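Local coordinates for antifreeze protein (Uncultured bacterium, PDB 6EIO), which binds ice through two of its faces and so probably restrains the growth of ice crystals, at residues Val24-Ile28 with Ala145-Ile149; Val38-Val44 with Leu213-Val219; Thr91-Asn95 with Val194-Glu198; Tyr94-Ala98 with Trp176-Ser180. One frame throughout, in Å; residues are numbered along the deposited sequence. Where two conformers were deposited one is given.

Contact 1. Residues Val24-Ile28 with Ala145-Ile149; sequences VQTPI and AIFVI
The side chain of I146 lies under the backbone of Q25, T26 and P27, where an N-terminal loop runs along one wall of the β-helix (β-solenoid) of this ice-binding protein. Residues 24-28 are extended without belonging to a strand; Q25, T26 and P27 have φ/ψ of -74/137°, -78/159° and -59/156°. On the other side, I146 leads into strand 147-151, which lies between strands 120-124 and 174-178 of the parallel sheet. The closest CA atoms are those of Q25 and I146, 5.7 Å apart. I146, with χ1 and χ2 both m, places CG2 3.7 Å from Q25 CB and 3.7 Å from T26 O, while its CD1 is 4.0 Å from P27 CG. Further along, V148 (χ1 t) points toward the loop, and its CG2 lies 3.9 Å from CD1 of I28, a residue in the mt rotamer that also touches A93 and A97 of helix 81-99. The loop thus rests on both the sheet and the helix. R100 secures it by hydrogen bonds to Q25 OE1, T26 O and P27 O. Between the two backbones, two waters bridge Q25 and I146: one molecule accepts from Q25 N (2.9 Å) and donates to I146 O (2.9 Å), and a second donates to Q25 O (3.1 Å) and accepts from I146 N (2.9 Å).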
loop_
_atom_site.group_PDB
_atom_site.type_symbol
_atom_site.label_atom_id
_atom_site.label_comp_id
_atom_site.label_asym_id
_atom_site.label_seq_id
_atom_site.Cartn_x
_atom_site.Cartn_y
_atom_site.Cartn_z
ATOM N N VAL A 24 10.910 17.925 -1.540
ATOM C CA VAL A 24 10.492 17.178 -0.366
ATOM C C VAL A 24 8.987 16.933 -0.484
ATOM O O VAL A 24 8.203 17.875 -0.433
ATOM C CB VAL A 24 10.834 17.959 0.910
ATOM C CG1 VAL A 24 10.310 17.258 2.157
ATOM C CG2 VAL A 24 12.326 18.185 1.015
ATOM N N GLN A 25 8.580 15.673 -0.638
ATOM C CA GLN A 25 7.166 15.351 -0.621
ATOM C C GLN A 25 6.635 15.444 0.800
ATOM O O GLN A 25 7.282 14.988 1.748
ATOM C CB GLN A 25 6.931 13.924 -1.123
ATOM C CG GLN A 25 7.156 13.774 -2.607
ATOM C CD GLN A 25 6.280 14.698 -3.409
ATOM O OE1 GLN A 25 5.072 14.745 -3.212
ATOM N NE2 GLN A 25 6.890 15.465 -4.305
ATOM N N THR A 26 5.457 16.045 0.937
ATOM C CA THR A 26 4.745 16.020 2.199
ATOM C C THR A 26 4.073 14.656 2.367
ATOM O O THR A 26 3.822 13.939 1.390
ATOM C CB THR A 26 3.670 17.109 2.233
ATOM O OG1 THR A 26 2.739 16.866 1.179
ATOM C CG2 THR A 26 4.279 18.501 2.088
ATOM N N PRO A 27 3.745 14.277 3.597
ATOM C CA PRO A 27 2.947 13.070 3.782
ATOM C C PRO A 27 1.619 13.204 3.053
ATOM O O PRO A 27 1.134 14.303 2.776
ATOM C CB PRO A 27 2.752 13.000 5.305
ATOM C CG PRO A 27 3.858 13.835 5.871
ATOM C CD PRO A 27 4.063 14.929 4.876
ATOM N N ILE A 28 1.036 12.057 2.732
ATOM C CA ILE A 28 -0.309 11.994 2.165
ATOM C C ILE A 28 -1.281 11.727 3.310
ATOM O O ILE A 28 -1.267 10.647 3.912
ATOM C CB ILE A 28 -0.418 10.918 1.085
ATOM C CG1 ILE A 28 0.487 11.305 -0.078
ATOM C CG2 ILE A 28 -1.875 10.752 0.617
ATOM C CD1 ILE A 28 0.657 10.223 -1.089
ATOM N N ALA A 145 11.700 11.101 5.674
ATOM C CA ALA A 145 11.589 11.069 4.221
ATOM C C ALA A 145 10.299 10.402 3.758
ATOM O O ALA A 145 9.900 9.356 4.270
ATOM C CB ALA A 145 12.759 10.284 3.644
ATOM N N ILE A 146 9.710 10.974 2.711
ATOM C CA ILE A 146 8.488 10.479 2.094
ATOM C C ILE A 146 8.787 9.979 0.679
ATOM O O ILE A 146 9.572 10.587 -0.065
ATOM C CB ILE A 146 7.409 11.588 2.062
ATOM C CG1 ILE A 146 7.030 12.047 3.476
ATOM C CG2 ILE A 146 6.181 11.156 1.264
ATOM C CD1 ILE A 146 6.304 11.023 4.301
ATOM N N PHE A 147 8.139 8.866 0.319
ATOM C CA PHE A 147 8.261 8.237 -0.987
ATOM C C PHE A 147 6.858 8.045 -1.545
ATOM O O PHE A 147 6.040 7.372 -0.914
ATOM C CB PHE A 147 8.943 6.864 -0.872
ATOM C CG PHE A 147 10.231 6.825 -0.073
ATOM C CD1 PHE A 147 10.198 6.793 1.319
ATOM C CD2 PHE A 147 11.472 6.740 -0.712
ATOM C CE1 PHE A 147 11.376 6.673 2.052
ATOM C CE2 PHE A 147 12.632 6.602 0.024
ATOM C CZ PHE A 147 12.584 6.584 1.403
ATOM N N VAL A 148 6.590 8.623 -2.724
ATOM C CA VAL A 148 5.280 8.520 -3.367
ATOM C C VAL A 148 5.481 7.926 -4.753
ATOM O O VAL A 148 6.274 8.458 -5.542
ATOM C CB VAL A 148 4.593 9.889 -3.479
ATOM C CG1 VAL A 148 3.260 9.769 -4.221
ATOM C CG2 VAL A 148 4.407 10.516 -2.099
ATOM N N ILE A 149 4.748 6.848 -5.056
ATOM C CA ILE A 149 4.849 6.189 -6.353
ATOM C C ILE A 149 3.481 6.175 -7.009
ATOM O O ILE A 149 2.515 5.637 -6.457
ATOM C CB ILE A 149 5.411 4.770 -6.251
ATOM C CG1 ILE A 149 6.790 4.801 -5.614
ATOM C CG2 ILE A 149 5.499 4.164 -7.646
ATOM C CD1 ILE A 149 7.302 3.442 -5.242
HETATM O O HOH W 1 10.260 13.338 -0.518
HETATM O O HOH W 2 10.038 13.887 2.557
#

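Contact 2. Residues Val38-Val44 with Leu213-Val219; sequences VIAGSSV and LARNGAV. With SO4 (sulfate ion), chain F.
Residues 38-44 and 213-219 run parallel through two short ladders separated by a bend. The CA atoms of I39 and L213 are 4.7 Å apart, and A214 N donates to I39 O at 2.8 Å. At the bend, G41 (φ/ψ -103/-54°) and S42 (-90/-43°) face R215, N216 and G217 (-76/-61°, -109/-19° and -106/-153°). The extra residue in 213-219 shifts the register by one, so that G41 is nearest N216 and V44 pairs with V219 (CA-CA 4.9 Å). G217 O accepts from both G41 N (3.0 Å) and S42 N (2.9 Å), and V219 N donates to S43 O at 3.2 Å. A CB on G41 would clash with R215 O; instead, G41 CA makes a CA-H···O contact to R215 O at 3.3 Å. These are matching corners of adjacent β-helix coils: the coil formed near the N terminus stacks on the last one, an order out of sequence as in related ice-binding proteins. I39 and L213, both mt, share one sheet face, I39 CG1 lying 3.8 Å from L213 CD2, and I39 also touches A86 and K87 of helix 81-99. V219 (χ1 t) sets CG1 3.9 Å from V38 CG1 and CG2 3.8 Å from A40 CB. The CA-CB bond of R215 points away from 38-44; its side chain (χ1 m, χ2 t, χ3 p) forms a cation-π pair with Y94, and NH2 donates at 2.8 Å to SO4 O3, probably from the crystallisation liquor.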
loop_
_atom_site.group_PDB
_atom_site.type_symbol
_atom_site.label_atom_id
_atom_site.label_comp_id
_atom_site.label_asym_id
_atom_site.label_seq_id
_atom_site.Cartn_x
_atom_site.Cartn_y
_atom_site.Cartn_z
ATOM N N VAL A 38 -6.813 -2.668 6.343
ATOM C CA VAL A 38 -7.429 -3.115 5.100
ATOM C C VAL A 38 -8.763 -2.405 4.939
ATOM O O VAL A 38 -9.556 -2.372 5.889
ATOM C CB VAL A 38 -7.648 -4.643 5.108
ATOM C CG1 VAL A 38 -8.376 -5.079 3.829
ATOM C CG2 VAL A 38 -6.324 -5.393 5.245
ATOM N N ILE A 39 -9.016 -1.861 3.748
ATOM C CA ILE A 39 -10.319 -1.319 3.369
ATOM C C ILE A 39 -10.629 -1.806 1.962
ATOM O O ILE A 39 -9.741 -1.817 1.105
ATOM C CB ILE A 39 -10.346 0.236 3.360
ATOM C CG1 ILE A 39 -10.106 0.779 4.762
ATOM C CG2 ILE A 39 -11.641 0.754 2.741
ATOM C CD1 ILE A 39 -10.067 2.293 4.868
ATOM N N ALA A 40 -11.884 -2.186 1.723
ATOM C CA ALA A 40 -12.356 -2.520 0.390
ATOM C C ALA A 40 -13.649 -1.777 0.087
ATOM O O ALA A 40 -14.316 -1.235 0.977
ATOM C CB ALA A 40 -12.569 -4.032 0.251
ATOM N N GLY A 41 -14.022 -1.805 -1.190
ATOM C CA GLY A 41 -15.262 -1.213 -1.653
ATOM C C GLY A 41 -16.357 -2.225 -1.935
ATOM O O GLY A 41 -17.465 -2.104 -1.412
ATOM N N SER A 42 -16.073 -3.219 -2.771
ATOM C CA SER A 42 -17.131 -4.102 -3.230
ATOM C C SER A 42 -17.326 -5.323 -2.337
ATOM O O SER A 42 -18.471 -5.704 -2.070
ATOM C CB SER A 42 -16.871 -4.519 -4.683
ATOM O OG SER A 42 -15.627 -5.181 -4.807
ATOM N N SER A 43 -16.239 -5.958 -1.891
ATOM C CA SER A 43 -16.312 -7.134 -1.033
ATOM C C SER A 43 -14.915 -7.425 -0.506
ATOM O O SER A 43 -13.917 -6.878 -0.980
ATOM C CB SER A 43 -16.865 -8.350 -1.779
ATOM O OG SER A 43 -15.972 -8.774 -2.794
ATOM N N VAL A 44 -14.874 -8.310 0.482
ATOM C CA VAL A 44 -13.641 -8.899 0.991
ATOM C C VAL A 44 -13.803 -10.409 0.965
ATOM O O VAL A 44 -14.833 -10.928 1.402
ATOM C CB VAL A 44 -13.330 -8.433 2.423
ATOM C CG1 VAL A 44 -12.090 -9.145 2.952
ATOM C CG2 VAL A 44 -13.149 -6.923 2.457
ATOM N N LEU A 213 -5.708 -0.519 0.704
ATOM C CA LEU A 213 -6.884 0.353 0.639
ATOM C C LEU A 213 -7.413 0.320 -0.799
ATOM O O LEU A 213 -6.854 0.975 -1.686
ATOM C CB LEU A 213 -6.511 1.775 1.069
ATOM C CG LEU A 213 -5.784 1.880 2.411
ATOM C CD1 LEU A 213 -5.423 3.322 2.715
ATOM C CD2 LEU A 213 -6.583 1.273 3.572
ATOM N N ALA A 214 -8.469 -0.458 -1.022
ATOM C CA ALA A 214 -9.087 -0.583 -2.328
ATOM C C ALA A 214 -10.353 0.268 -2.351
ATOM O O ALA A 214 -11.229 0.128 -1.497
ATOM C CB ALA A 214 -9.424 -2.042 -2.622
ATOM N N ARG A 215 -10.438 1.156 -3.335
ATOM C CA ARG A 215 -11.560 2.079 -3.399
ATOM C C ARG A 215 -12.833 1.405 -3.897
ATOM O O ARG A 215 -13.853 1.386 -3.197
ATOM C CB ARG A 215 -11.224 3.280 -4.277
ATOM C CG ARG A 215 -10.204 4.214 -3.629
ATOM C CD ARG A 215 -9.906 5.432 -4.502
ATOM N NE ARG A 215 -11.143 6.134 -4.856
ATOM C CZ ARG A 215 -11.277 6.988 -5.856
ATOM N NH1 ARG A 215 -10.222 7.323 -6.571
ATOM N NH2 ARG A 215 -12.470 7.497 -6.128
ATOM N N ASN A 216 -12.806 0.884 -5.125
ATOM C CA ASN A 216 -14.047 0.445 -5.742
ATOM C C ASN A 216 -14.182 -1.057 -5.865
ATOM O O ASN A 216 -15.303 -1.551 -6.021
ATOM C CB ASN A 216 -14.227 1.137 -7.091
ATOM C CG ASN A 216 -14.377 2.630 -6.922
ATOM O OD1 ASN A 216 -14.885 3.114 -5.898
ATOM N ND2 ASN A 216 -13.917 3.379 -7.902
ATOM N N GLY A 217 -13.075 -1.790 -5.788
ATOM C CA GLY A 217 -13.085 -3.224 -5.911
ATOM C C GLY A 217 -12.887 -3.946 -4.598
ATOM O O GLY A 217 -13.257 -3.456 -3.523
ATOM N N ALA A 218 -12.344 -5.145 -4.716
ATOM C CA ALA A 218 -12.331 -6.111 -3.637
ATOM C C ALA A 218 -10.925 -6.309 -3.110
ATOM O O ALA A 218 -9.943 -6.188 -3.855
ATOM C CB ALA A 218 -12.833 -7.457 -4.143
ATOM N N VAL A 219 -10.832 -6.704 -1.845
ATOM C CA VAL A 219 -9.593 -7.230 -1.290
ATOM C C VAL A 219 -9.753 -8.731 -1.105
ATOM O O VAL A 219 -10.685 -9.193 -0.432
ATOM C CB VAL A 219 -9.176 -6.534 0.015
ATOM C CG1 VAL A 219 -7.913 -7.183 0.562
ATOM C CG2 VAL A 219 -8.913 -5.060 -0.239
HETATM S S SO4 F . -13.579 10.774 -7.788
HETATM O O1 SO4 F . -14.111 11.335 -9.031
HETATM O O2 SO4 F . -12.681 11.745 -7.158
HETATM O O3 SO4 F . -12.888 9.518 -8.071
HETATM O O4 SO4 F . -14.707 10.506 -6.893
#

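Contact 3. Residues Thr91-Asn95 with Val194-Glu198; sequences TTAYN and VIALE
This is a buried, apolar helix-on-sheet contact in which helix 81-99 crosses strand 193-196 of the parallel sheet, between its neighbours 174-178 and 207-214. The axes of 91-95 and 194-196 approach to 8.9 Å at 96°, so the helix runs almost at right angles to the strand, and the closest CA atoms are those of Y94 and I195, 6.2 Å apart. I195 (mt) points at the helix: its CD1 is 3.9 Å from A93 CB and its CG2 3.9 Å from Y94 CB. Y94, with χ1 at 178° and χ2 at -83°, reaches past I195 along the strand, so that I195 O lies at the ring edge, 3.8 Å from CD2. After the strand, L197 bends to φ/ψ -66/-41°, and its CB sits 4.0 Å from Y94 CE2 and 3.7 Å from Y94 OH. R215 makes a cation-π contact with the same ring. A single helix lying across successive parallel strands of an irregular β-helix is characteristic of the ice-binding-like fold.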
loop_
_atom_site.group_PDB
_atom_site.type_symbol
_atom_site.label_atom_id
_atom_site.label_comp_id
_atom_site.label_asym_id
_atom_site.label_seq_id
_atom_site.Cartn_x
_atom_site.Cartn_y
_atom_site.Cartn_z
ATOM N N THR A 91 -10.465 8.271 -1.110
ATOM C CA THR A 91 -10.593 8.982 -2.383
ATOM C C THR A 91 -9.759 10.254 -2.369
ATOM O O THR A 91 -9.003 10.527 -3.308
ATOM C CB THR A 91 -12.061 9.264 -2.659
ATOM O OG1 THR A 91 -12.704 8.006 -2.857
ATOM C CG2 THR A 91 -12.232 10.169 -3.894
ATOM N N THR A 92 -9.854 11.026 -1.283
ATOM C CA THR A 92 -9.040 12.234 -1.165
ATOM C C THR A 92 -7.551 11.904 -1.275
ATOM O O THR A 92 -6.801 12.568 -2.001
ATOM C CB THR A 92 -9.362 12.919 0.169
ATOM O OG1 THR A 92 -10.736 13.296 0.146
ATOM C CG2 THR A 92 -8.461 14.127 0.435
ATOM N N ALA A 93 -7.105 10.880 -0.546
ATOM C CA ALA A 93 -5.694 10.516 -0.543
ATOM C C ALA A 93 -5.233 10.035 -1.919
ATOM O O ALA A 93 -4.138 10.380 -2.374
ATOM C CB ALA A 93 -5.440 9.429 0.498
ATOM N N TYR A 94 -6.059 9.216 -2.576
ATOM C CA TYR A 94 -5.748 8.744 -3.917
ATOM C C TYR A 94 -5.564 9.918 -4.875
ATOM O O TYR A 94 -4.604 9.977 -5.646
ATOM C CB TYR A 94 -6.899 7.850 -4.376
ATOM C CG TYR A 94 -6.762 7.310 -5.783
ATOM C CD1 TYR A 94 -7.140 8.077 -6.888
ATOM C CD2 TYR A 94 -6.276 6.024 -6.014
ATOM C CE1 TYR A 94 -7.047 7.568 -8.176
ATOM C CE2 TYR A 94 -6.177 5.518 -7.299
ATOM C CZ TYR A 94 -6.560 6.285 -8.378
ATOM O OH TYR A 94 -6.450 5.751 -9.627
ATOM N N ASN A 95 -6.510 10.858 -4.841
ATOM C CA ASN A 95 -6.448 11.993 -5.754
ATOM C C ASN A 95 -5.246 12.879 -5.439
ATOM O O ASN A 95 -4.597 13.400 -6.360
ATOM C CB ASN A 95 -7.747 12.795 -5.686
ATOM C CG ASN A 95 -8.949 12.085 -6.284
ATOM O OD1 ASN A 95 -10.106 12.394 -5.906
ATOM N ND2 ASN A 95 -8.729 11.193 -7.214
ATOM N N VAL A 194 -0.900 1.035 0.118
ATOM C CA VAL A 194 -1.325 0.780 -1.259
ATOM C C VAL A 194 -2.749 1.310 -1.400
ATOM O O VAL A 194 -3.645 0.848 -0.691
ATOM C CB VAL A 194 -1.264 -0.726 -1.583
ATOM C CG1 VAL A 194 -1.731 -0.967 -3.008
ATOM C CG2 VAL A 194 0.142 -1.263 -1.364
ATOM N N ILE A 195 -2.949 2.281 -2.287
ATOM C CA ILE A 195 -4.267 2.849 -2.534
ATOM C C ILE A 195 -4.612 2.549 -3.981
ATOM O O ILE A 195 -4.043 3.165 -4.889
ATOM C CB ILE A 195 -4.350 4.351 -2.256
ATOM C CG1 ILE A 195 -3.617 4.742 -0.973
ATOM C CG2 ILE A 195 -5.823 4.746 -2.209
ATOM C CD1 ILE A 195 -3.645 6.226 -0.692
ATOM N N ALA A 196 -5.503 1.585 -4.192
ATOM C CA ALA A 196 -5.858 1.129 -5.526
ATOM C C ALA A 196 -7.260 1.599 -5.888
ATOM O O ALA A 196 -8.177 1.587 -5.053
ATOM C CB ALA A 196 -5.815 -0.388 -5.638
ATOM N N LEU A 197 -7.447 1.977 -7.153
ATOM C CA LEU A 197 -8.784 2.341 -7.600
ATOM C C LEU A 197 -9.720 1.142 -7.569
ATOM O O LEU A 197 -10.903 1.274 -7.213
ATOM C CB LEU A 197 -8.709 2.917 -9.015
ATOM C CG LEU A 197 -10.039 3.429 -9.580
ATOM C CD1 LEU A 197 -10.576 4.585 -8.741
ATOM C CD2 LEU A 197 -9.864 3.852 -11.014
ATOM N N GLU A 198 -9.211 -0.016 -7.993
ATOM C CA GLU A 198 -10.025 -1.208 -8.175
ATOM C C GLU A 198 -9.758 -2.202 -7.045
ATOM O O GLU A 198 -10.245 -1.981 -5.932
ATOM C CB GLU A 198 -9.858 -1.768 -9.597
ATOM C CG GLU A 198 -10.385 -0.792 -10.663
ATOM C CD GLU A 198 -11.912 -0.577 -10.641
ATOM O OE1 GLU A 198 -12.641 -1.302 -9.918
ATOM O OE2 GLU A 198 -12.377 0.322 -11.373
#

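Contact 4. Residues Tyr94-Ala98 with Trp176-Ser180; sequences YNDAA and WQVSS
Q177 folds its side chain over the ring of Y94, and the conformations of both residues set this contact. Y94 has χ1 t (178°) and χ2 at -83°, which brings the end of the ring up to V178 and S179, although the CA-CB bond points sideways. Q177 takes χ1 175° but turns at χ2 to -89°, bringing CG over the ring face: a CH-π contact 4.3 Å from the centroid and 21° off the normal. The bend of the side chain lets NE2 donate to S179 OG at 3.1 Å, while that hydroxyl also hydrogen-bonds to I151 O. At the ring edge lie V178 O, 3.5 Å from Y94 CE2, and S179 CA, 3.3 Å from Y94 OH. One helical turn on, A97 CB rests 3.8 Å from Q177 CB, and A98 CB 3.9 Å from Q177 CD. The axes of 94-98 and strand 176-178 pass 8.6 Å apart at 100°, with Y94 and Q177 nearest (CA-CA 6.3 Å). Such crosswise seating of the lone long helix on a flank of parallel coils belongs to the ice-binding-like β-helix.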
loop_
_atom_site.group_PDB
_atom_site.type_symbol
_atom_site.label_atom_id
_atom_site.label_comp_id
_atom_site.label_asym_id
_atom_site.label_seq_id
_atom_site.Cartn_x
_atom_site.Cartn_y
_atom_site.Cartn_z
ATOM N N TYR A 94 -6.059 9.216 -2.576
ATOM C CA TYR A 94 -5.748 8.744 -3.917
ATOM C C TYR A 94 -5.564 9.918 -4.875
ATOM O O TYR A 94 -4.604 9.977 -5.646
ATOM C CB TYR A 94 -6.899 7.850 -4.376
ATOM C CG TYR A 94 -6.762 7.310 -5.783
ATOM C CD1 TYR A 94 -7.140 8.077 -6.888
ATOM C CD2 TYR A 94 -6.276 6.024 -6.014
ATOM C CE1 TYR A 94 -7.047 7.568 -8.176
ATOM C CE2 TYR A 94 -6.177 5.518 -7.299
ATOM C CZ TYR A 94 -6.560 6.285 -8.378
ATOM O OH TYR A 94 -6.450 5.751 -9.627
ATOM N N ASN A 95 -6.510 10.858 -4.841
ATOM C CA ASN A 95 -6.448 11.993 -5.754
ATOM C C ASN A 95 -5.246 12.879 -5.439
ATOM O O ASN A 95 -4.597 13.400 -6.360
ATOM C CB ASN A 95 -7.747 12.795 -5.686
ATOM C CG ASN A 95 -8.949 12.085 -6.284
ATOM O OD1 ASN A 95 -10.106 12.394 -5.906
ATOM N ND2 ASN A 95 -8.729 11.193 -7.214
ATOM N N ASP A 96 -4.938 13.071 -4.154
ATOM C CA ASP A 96 -3.753 13.825 -3.749
ATOM C C ASP A 96 -2.504 13.172 -4.325
ATOM O O ASP A 96 -1.701 13.802 -5.023
ATOM C CB ASP A 96 -3.746 13.858 -2.202
ATOM C CG ASP A 96 -2.516 14.492 -1.575
ATOM O OD1 ASP A 96 -1.758 15.179 -2.269
ATOM O OD2 ASP A 96 -2.308 14.257 -0.364
ATOM N N ALA A 97 -2.353 11.879 -4.071
ATOM C CA ALA A 97 -1.192 11.146 -4.561
ATOM C C ALA A 97 -1.067 11.256 -6.071
ATOM O O ALA A 97 0.025 11.498 -6.588
ATOM C CB ALA A 97 -1.300 9.681 -4.138
ATOM N N ALA A 98 -2.176 11.064 -6.793
ATOM C CA ALA A 98 -2.135 11.027 -8.251
ATOM C C ALA A 98 -1.840 12.393 -8.858
ATOM O O ALA A 98 -1.337 12.468 -9.985
ATOM C CB ALA A 98 -3.464 10.501 -8.789
ATOM N N TRP A 176 1.851 3.940 -2.453
ATOM C CA TRP A 176 1.716 3.385 -3.794
ATOM C C TRP A 176 0.304 3.716 -4.275
ATOM O O TRP A 176 -0.669 3.166 -3.750
ATOM C CB TRP A 176 1.891 1.862 -3.793
ATOM C CG TRP A 176 3.081 1.320 -3.075
ATOM C CD1 TRP A 176 3.193 1.097 -1.726
ATOM C CD2 TRP A 176 4.313 0.834 -3.653
ATOM N NE1 TRP A 176 4.414 0.550 -1.427
ATOM C CE2 TRP A 176 5.113 0.365 -2.587
ATOM C CE3 TRP A 176 4.803 0.721 -4.960
ATOM C CZ2 TRP A 176 6.362 -0.213 -2.795
ATOM C CZ3 TRP A 176 6.058 0.154 -5.160
ATOM C CH2 TRP A 176 6.820 -0.298 -4.086
ATOM N N GLN A 177 0.190 4.602 -5.264
ATOM C CA GLN A 177 -1.091 4.952 -5.854
ATOM C C GLN A 177 -1.248 4.116 -7.123
ATOM O O GLN A 177 -0.441 4.230 -8.051
ATOM C CB GLN A 177 -1.116 6.460 -6.151
ATOM C CG GLN A 177 -2.372 6.910 -6.885
ATOM C CD GLN A 177 -2.252 6.825 -8.388
ATOM O OE1 GLN A 177 -1.229 7.208 -8.973
ATOM N NE2 GLN A 177 -3.295 6.304 -9.025
ATOM N N VAL A 178 -2.270 3.262 -7.141
ATOM C CA VAL A 178 -2.433 2.249 -8.171
ATOM C C VAL A 178 -3.724 2.546 -8.932
ATOM O O VAL A 178 -4.822 2.489 -8.363
ATOM C CB VAL A 178 -2.454 0.848 -7.543
ATOM C CG1 VAL A 178 -2.719 -0.220 -8.608
ATOM C CG2 VAL A 178 -1.166 0.569 -6.789
ATOM N N SER A 179 -3.600 2.847 -10.234
ATOM C CA SER A 179 -4.759 3.296 -10.991
ATOM C C SER A 179 -5.685 2.162 -11.400
ATOM O O SER A 179 -6.826 2.427 -11.791
ATOM C CB SER A 179 -4.319 4.085 -12.222
ATOM O OG SER A 179 -3.576 5.240 -11.876
ATOM N N SER A 180 -5.221 0.917 -11.325
ATOM C CA SER A 180 -6.118 -0.215 -11.540
ATOM C C SER A 180 -6.054 -1.112 -10.312
ATOM O O SER A 180 -6.596 -0.726 -9.271
ATOM C CB SER A 180 -5.928 -0.881 -12.894
ATOM O OG SER A 180 -4.634 -1.395 -12.945
#

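From the N terminus, the chain opens contact 1 at 24-28, contact 2 at 38-44, then contacts 3 and 4 from overlapping parts of helix 81-99, which share Y94 and N95. Contact 1 closes first, at 145-149, and so crosses the other three. Contact 4 closes at 176-180, contact 3 at 194-198 and contact 2 at 213-219, so contact 2 encloses contacts 3 and 4. Strands 147-151, 174-178, 193-196, 207-214 and 36-40 are successive neighbours in one parallel sheet, so the four contacts follow one another across it. I28 joins contact 1 to the helix, while R215 links contact 2 to Y94.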